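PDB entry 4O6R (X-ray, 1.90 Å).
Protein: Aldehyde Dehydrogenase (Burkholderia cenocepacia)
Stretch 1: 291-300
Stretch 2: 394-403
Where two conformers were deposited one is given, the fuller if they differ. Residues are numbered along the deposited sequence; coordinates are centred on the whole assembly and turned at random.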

# COMPACT_ATOMS: atom_id res chain seq x y z
N ALA A 291 -24.29 -9.24 16.94
CA ALA A 291 -24.71 -9.27 18.34
C ALA A 291 -23.93 -10.30 19.11
O ALA A 291 -23.67 -11.37 18.59
CB ALA A 291 -26.18 -9.59 18.44
N GLY A 292 -23.59 -9.97 20.36
CA GLY A 292 -22.96 -10.92 21.27
C GLY A 292 -24.00 -11.90 21.80
O GLY A 292 -24.36 -11.85 22.98
N SER A 293 -24.43 -12.83 20.94
CA SER A 293 -25.57 -13.71 21.29
C SER A 293 -25.20 -14.96 22.09
O SER A 293 -26.11 -15.69 22.55
CB SER A 293 -26.35 -14.13 20.04
OG SER A 293 -25.48 -14.67 19.04
N ARG A 294 -23.92 -15.23 22.23
CA ARG A 294 -23.44 -16.27 23.10
C ARG A 294 -22.51 -15.69 24.12
O ARG A 294 -21.42 -15.23 23.78
CB ARG A 294 -22.70 -17.38 22.32
CG ARG A 294 -23.61 -18.11 21.35
CD ARG A 294 -22.89 -19.27 20.64
NE ARG A 294 -21.87 -18.77 19.73
CZ ARG A 294 -20.66 -19.32 19.55
NH1 ARG A 294 -20.30 -20.45 20.16
NH2 ARG A 294 -19.80 -18.73 18.72
N LEU A 295 -22.93 -15.73 25.38
CA LEU A 295 -22.12 -15.21 26.45
C LEU A 295 -21.44 -16.40 27.07
O LEU A 295 -22.10 -17.32 27.55
CB LEU A 295 -23.01 -14.45 27.43
CG LEU A 295 -22.35 -13.80 28.61
CD1 LEU A 295 -21.47 -12.67 28.15
CD2 LEU A 295 -23.41 -13.34 29.58
N VAL A 296 -20.12 -16.43 26.95
CA VAL A 296 -19.32 -17.59 27.26
C VAL A 296 -18.49 -17.23 28.49
O VAL A 296 -17.53 -16.46 28.38
CB VAL A 296 -18.41 -17.98 26.07
CG1 VAL A 296 -17.59 -19.22 26.44
CG2 VAL A 296 -19.22 -18.24 24.81
N LEU A 297 -18.88 -17.75 29.66
CA LEU A 297 -18.37 -17.23 30.93
C LEU A 297 -17.49 -18.24 31.65
O LEU A 297 -17.86 -19.41 31.76
CB LEU A 297 -19.53 -16.92 31.87
CG LEU A 297 -20.53 -15.89 31.36
CD1 LEU A 297 -21.67 -15.79 32.34
CD2 LEU A 297 -19.88 -14.52 31.18
N HIS A 298 -16.35 -17.79 32.15
CA HIS A 298 -15.48 -18.65 32.92
C HIS A 298 -16.22 -19.08 34.19
O HIS A 298 -16.85 -18.26 34.85
CB HIS A 298 -14.18 -17.95 33.30
CG HIS A 298 -13.15 -18.88 33.84
ND1 HIS A 298 -13.16 -19.29 35.15
CD2 HIS A 298 -12.16 -19.56 33.24
CE1 HIS A 298 -12.18 -20.15 35.35
NE2 HIS A 298 -11.54 -20.32 34.21
N GLU A 299 -16.12 -20.35 34.51
CA GLU A 299 -16.83 -20.93 35.66
C GLU A 299 -16.63 -20.16 36.98
O GLU A 299 -17.54 -20.07 37.79
CB GLU A 299 -16.42 -22.40 35.84
CG GLU A 299 -17.27 -23.17 36.86
CD GLU A 299 -18.74 -23.34 36.39
OE1 GLU A 299 -18.93 -23.99 35.32
OE2 GLU A 299 -19.68 -22.82 37.07
N ARG A 300 -15.42 -19.67 37.23
CA ARG A 300 -15.12 -18.96 38.47
C ARG A 300 -15.91 -17.67 38.64
O ARG A 300 -16.19 -17.30 39.76
CB ARG A 300 -13.62 -18.69 38.63
CG ARG A 300 -12.78 -19.93 38.87
CD ARG A 300 -13.02 -20.46 40.29
NE ARG A 300 -12.84 -21.91 40.42
CZ ARG A 300 -11.70 -22.51 40.73
NH1 ARG A 300 -10.58 -21.80 40.93
NH2 ARG A 300 -11.67 -23.84 40.84
N PRO A 394 -33.41 -9.82 21.31
CA PRO A 394 -32.69 -9.40 22.51
C PRO A 394 -32.58 -10.62 23.41
O PRO A 394 -33.24 -10.70 24.44
CB PRO A 394 -33.61 -8.34 23.12
CG PRO A 394 -34.99 -8.77 22.70
CD PRO A 394 -34.81 -9.36 21.32
N PHE A 395 -31.76 -11.57 22.97
CA PHE A 395 -31.81 -12.93 23.46
C PHE A 395 -30.39 -13.45 23.53
O PHE A 395 -29.76 -13.58 22.52
CB PHE A 395 -32.66 -13.77 22.48
CG PHE A 395 -32.88 -15.20 22.87
CD1 PHE A 395 -31.82 -16.10 22.95
CD2 PHE A 395 -34.16 -15.68 23.09
CE1 PHE A 395 -32.04 -17.42 23.29
CE2 PHE A 395 -34.38 -17.01 23.40
CZ PHE A 395 -33.33 -17.89 23.52
N VAL A 396 -29.89 -13.73 24.72
CA VAL A 396 -28.51 -14.21 24.85
C VAL A 396 -28.47 -15.60 25.49
O VAL A 396 -29.22 -15.89 26.42
CB VAL A 396 -27.61 -13.18 25.60
CG1 VAL A 396 -28.16 -12.87 26.99
CG2 VAL A 396 -26.15 -13.64 25.62
N THR A 397 -27.63 -16.46 24.93
CA THR A 397 -27.43 -17.80 25.42
C THR A 397 -26.10 -17.90 26.16
O THR A 397 -25.05 -17.52 25.64
CB THR A 397 -27.47 -18.81 24.28
OG1 THR A 397 -28.73 -18.68 23.60
CG2 THR A 397 -27.30 -20.24 24.82
N VAL A 398 -26.17 -18.41 27.40
CA VAL A 398 -25.02 -18.47 28.28
C VAL A 398 -24.48 -19.88 28.32
O VAL A 398 -25.24 -20.85 28.50
CB VAL A 398 -25.36 -18.06 29.70
CG1 VAL A 398 -24.09 -17.94 30.55
CG2 VAL A 398 -26.12 -16.76 29.71
N LEU A 399 -23.15 -19.95 28.20
CA LEU A 399 -22.39 -21.18 28.29
C LEU A 399 -21.20 -20.91 29.23
O LEU A 399 -20.75 -19.77 29.35
CB LEU A 399 -21.87 -21.56 26.90
CG LEU A 399 -22.91 -21.86 25.82
CD1 LEU A 399 -22.33 -21.77 24.43
CD2 LEU A 399 -23.54 -23.21 26.07
N ARG A 400 -20.71 -21.95 29.90
CA ARG A 400 -19.59 -21.82 30.82
C ARG A 400 -18.40 -22.65 30.34
O ARG A 400 -18.58 -23.62 29.61
CB ARG A 400 -20.00 -22.29 32.23
CG ARG A 400 -21.13 -21.46 32.81
CD ARG A 400 -21.49 -21.93 34.19
NE ARG A 400 -22.69 -21.29 34.69
CZ ARG A 400 -22.87 -20.96 35.95
NH1 ARG A 400 -21.92 -21.19 36.86
NH2 ARG A 400 -24.00 -20.36 36.30
N PHE A 401 -17.21 -22.26 30.78
CA PHE A 401 -15.97 -22.96 30.45
C PHE A 401 -14.96 -22.88 31.56
O PHE A 401 -15.10 -22.07 32.47
CB PHE A 401 -15.35 -22.39 29.17
CG PHE A 401 -14.76 -21.00 29.33
CD1 PHE A 401 -15.58 -19.88 29.27
CD2 PHE A 401 -13.41 -20.81 29.60
CE1 PHE A 401 -15.05 -18.59 29.41
CE2 PHE A 401 -12.87 -19.54 29.73
CZ PHE A 401 -13.70 -18.42 29.64
N GLY A 402 -13.94 -23.73 31.46
CA GLY A 402 -12.92 -23.86 32.49
C GLY A 402 -11.46 -23.72 32.09
O GLY A 402 -10.62 -23.58 32.97
N SER A 403 -11.14 -23.86 30.78
CA SER A 403 -9.79 -23.65 30.24
C SER A 403 -9.91 -22.76 28.99
O SER A 403 -10.96 -22.68 28.40
CB SER A 403 -9.21 -25.00 29.84
OG SER A 403 -9.97 -25.53 28.77
O HOH W 1 -28.61 -16.57 21.68

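The strongest polar contact is the salt bridge between Glu299 OE2 and Arg400 NH1, 2.8 Å apart, with an N-H...O angle of 145°. The carboxylate lies near the guanidinium plane, where the N-H bonds point. Arg400 reaches it through an extended chain (chi2 and chi3 both t), while Glu299, with chi2 near 66°, brings its end nearer than its sideways CA-to-CB bond would suggest. Both residues have solvent access, which suits charged groups.

The backbones contribute a parallel ladder of six hydrogen bonds, in which alternate residues of each stretch both donate and accept. Thr397 N to Ser293 O (2.9 Å, 177°) opens it, followed by Leu295 N to Thr397 O (2.8 Å), Leu399 N to Leu295 O (2.9 Å) and Leu297 N to Leu399 O (2.8 Å). Phe401 N to Leu297 O is longer at 3.1 Å and more bent at 147°; Glu299 N to Phe401 O (2.9 Å) closes the series. CA-H...O contacts supplement it, such as Arg400 CA to Leu297 O at 3.1 Å. At the opening end, a water donates to Thr397 OG1 (2.9 Å from its O) and also lies 2.8 Å from Ser293 O.

Bridged pairs place their side chains on the same face. Leu295, Leu297, Val398 and Arg400 share one face, where Leu297 CD1 meets Val398 CG1 at 3.7 Å; branched aliphatic chains fill this buried space without leaving polar groups unpaired. Arg294, Val296, His298, Thr397, Leu399 and Phe401 occupy the other. There Phe401, with chi1 at 71°, buries 102 Å², the largest share of any residue. Val296 CG1 packs 3.5 Å from Phe401 CD1, His298 CA sits 3.8 Å from the Phe401 ring centroid, over its face, and the His298 ring turns its edge toward the face of Phe401, with planes at 85°. In total, 787 Å² is buried.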